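Local coordinates for FEZ-1 protein (Fluoribacter gormanii, PDB 5WCK) that probably hydrolyses beta-lactam antibiotics as a monomeric, dizinc metallo-beta-lactamase of subclass B3, at residues P147-G152 with E194-S199. The protein carries 2 engineered substitutions. Sequence-based numbering, arbitrary orientation.
Sequences PGHTRG and EDYKHS. With ZN (zinc ion), chain D.
The backbone of loop Pro147-Gly152 comes closest to helix 194-199 where Gly148 CA lies 4.6 Å from Tyr196 CA; at the glycine's phi/psi of 131°/-62° a CB would be pressed against the preceding carbonyl O and would also run into the tyrosine ring. Accordingly, Gly148 CA sits over one face of the Tyr196 ring, offset toward its rim, 3.7 Å from the centroid and 16° off the normal, a CH-pi contact. Tyr196 CG stands anti to its own carbonyl carbon, which sends the ring along the loop until Tyr196 OH is 3.4 Å from His149 CA. That OH and His149 ND1 both bond to Gly176 O, so one carbonyl ties the tyrosine to the metal ligand and, with zinc on NE2, helps to set the imidazole's rotation. At Pro147, Ser199 OG donates to Pro147 O at 2.7 Å, though the position of OG is less certain, while the Pro147 and Asp195 side chains cross at about a right angle, Pro147 CG 3.6 Å from Asp195 CB. Asp195 OD2, also bonded to Tyr189 OH, accepts from a water that donates equally to Arg151 O. With CG anti to N, His149 turns NE2 away from the helix onto ZN at 2.1 Å, joining His71, His73 and a water in the three-histidine Zn1 site of the metallo-beta-lactamase fold.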
loop_
_atom_site.group_PDB
_atom_site.type_symbol
_atom_site.label_atom_id
_atom_site.label_comp_id
_atom_site.label_asym_id
_atom_site.label_seq_id
_atom_site.Cartn_x
_atom_site.Cartn_y
_atom_site.Cartn_z
ATOM N N PRO A 147 3.384 3.872 -11.125
ATOM C CA PRO A 147 2.092 3.690 -11.773
ATOM C C PRO A 147 2.014 2.451 -12.661
ATOM O O PRO A 147 3.014 1.779 -12.934
ATOM C CB PRO A 147 1.988 4.972 -12.603
ATOM C CG PRO A 147 3.409 5.230 -13.036
ATOM C CD PRO A 147 4.245 4.824 -11.843
ATOM N N GLY A 148 0.786 2.171 -13.084
ATOM C CA GLY A 148 0.459 1.042 -13.956
ATOM C C GLY A 148 -0.713 0.257 -13.399
ATOM O O GLY A 148 -1.799 0.205 -14.005
ATOM N N HIS A 149 -0.518 -0.316 -12.200
ATOM C CA HIS A 149 -1.579 -1.032 -11.499
ATOM C C HIS A 149 -2.781 -0.111 -11.264
ATOM O O HIS A 149 -3.931 -0.530 -11.427
ATOM C CB HIS A 149 -1.044 -1.686 -10.216
ATOM C CG HIS A 149 -2.093 -2.463 -9.508
ATOM N ND1 HIS A 149 -2.426 -3.760 -9.853
ATOM C CD2 HIS A 149 -2.922 -2.095 -8.510
ATOM C CE1 HIS A 149 -3.427 -4.165 -9.065
ATOM N NE2 HIS A 149 -3.749 -3.157 -8.231
ATOM N N THR A 150 -2.497 1.107 -10.798
ATOM C CA THR A 150 -3.407 2.238 -10.888
ATOM C C THR A 150 -2.600 3.420 -11.400
ATOM O O THR A 150 -1.372 3.385 -11.457
ATOM C CB THR A 150 -4.081 2.601 -9.555
ATOM O OG1 THR A 150 -3.089 3.167 -8.697
ATOM C CG2 THR A 150 -4.784 1.441 -8.898
ATOM N N ARG A 151 -3.301 4.464 -11.841
ATOM C CA ARG A 151 -2.606 5.615 -12.414
ATOM C C ARG A 151 -1.690 6.264 -11.372
ATOM O O ARG A 151 -0.643 6.810 -11.732
ATOM C CB ARG A 151 -3.626 6.662 -12.863
ATOM C CG ARG A 151 -4.569 6.202 -13.959
ATOM C CD ARG A 151 -5.577 7.305 -14.225
ATOM N NE ARG A 151 -6.544 7.027 -15.275
ATOM C CZ ARG A 151 -6.341 7.183 -16.573
ATOM N NH1 ARG A 151 -5.147 7.542 -17.029
ATOM N NH2 ARG A 151 -7.352 6.948 -17.411
ATOM N N GLY A 152 -2.106 6.227 -10.096
ATOM C CA GLY A 152 -1.387 6.899 -9.019
ATOM C C GLY A 152 -0.844 5.967 -7.951
ATOM O O GLY A 152 -0.573 6.422 -6.844
ATOM N N GLU A 194 3.824 2.033 -20.553
ATOM C CA GLU A 194 4.962 2.917 -20.287
ATOM C C GLU A 194 5.098 3.143 -18.775
ATOM O O GLU A 194 6.215 3.215 -18.235
ATOM C CB GLU A 194 4.783 4.235 -21.034
ATOM C CG GLU A 194 4.748 4.055 -22.545
ATOM C CD GLU A 194 4.423 5.344 -23.285
ATOM O OE1 GLU A 194 5.047 6.370 -22.949
ATOM O OE2 GLU A 194 3.531 5.328 -24.169
ATOM N N ASP A 195 3.952 3.245 -18.096
ATOM C CA ASP A 195 3.897 3.466 -16.655
ATOM C C ASP A 195 4.462 2.256 -15.890
ATOM O O ASP A 195 5.293 2.430 -14.988
ATOM C CB ASP A 195 2.473 3.832 -16.222
ATOM C CG ASP A 195 2.161 5.318 -16.364
ATOM O OD1 ASP A 195 3.005 6.083 -16.916
ATOM O OD2 ASP A 195 1.067 5.716 -15.920
ATOM N N TYR A 196 4.020 1.046 -16.237
ATOM C CA TYR A 196 4.579 -0.170 -15.615
ATOM C C TYR A 196 6.100 -0.210 -15.828
ATOM O O TYR A 196 6.852 -0.589 -14.902
ATOM C CB TYR A 196 3.947 -1.440 -16.192
ATOM C CG TYR A 196 2.645 -1.879 -15.569
ATOM C CD1 TYR A 196 2.627 -2.584 -14.377
ATOM C CD2 TYR A 196 1.432 -1.695 -16.212
ATOM C CE1 TYR A 196 1.446 -3.059 -13.818
ATOM C CE2 TYR A 196 0.233 -2.115 -15.646
ATOM C CZ TYR A 196 0.244 -2.828 -14.454
ATOM O OH TYR A 196 -0.924 -3.301 -13.904
ATOM N N LYS A 197 6.549 0.137 -17.033
ATOM C CA LYS A 197 7.996 0.084 -17.334
ATOM C C LYS A 197 8.763 1.070 -16.461
ATOM O O LYS A 197 9.834 0.757 -15.938
ATOM C CB LYS A 197 8.236 0.303 -18.830
ATOM C CG LYS A 197 7.713 -0.840 -19.682
ATOM C CD LYS A 197 7.701 -0.560 -21.171
ATOM C CE LYS A 197 6.916 -1.586 -21.956
ATOM N NZ LYS A 197 6.945 -1.254 -23.408
ATOM N N HIS A 198 8.194 2.256 -16.269
ATOM C CA HIS A 198 8.780 3.242 -15.383
ATOM C C HIS A 198 8.838 2.705 -13.953
ATOM O O HIS A 198 9.853 2.849 -13.272
ATOM C CB HIS A 198 8.007 4.564 -15.446
ATOM C CG HIS A 198 8.530 5.577 -14.496
ATOM N ND1 HIS A 198 9.761 6.188 -14.677
ATOM C CD2 HIS A 198 8.023 6.057 -13.345
ATOM C CE1 HIS A 198 9.963 7.030 -13.674
ATOM N NE2 HIS A 198 8.941 6.955 -12.842
ATOM N N SER A 199 7.748 2.079 -13.490
ATOM C CA SER A 199 7.713 1.511 -12.148
ATOM C C SER A 199 8.826 0.470 -11.977
ATOM O O SER A 199 9.456 0.389 -10.929
ATOM C CB SER A 199 6.397 0.904 -11.834
ATOM O OG SER A 199 5.411 1.903 -11.687
HETATM ZN ZN ZN D . -5.263 -3.030 -6.813
HETATM O O HOH W 1 -0.180 7.629 -14.376
HETATM O O HOH W 2 -5.888 -4.351 -5.493
#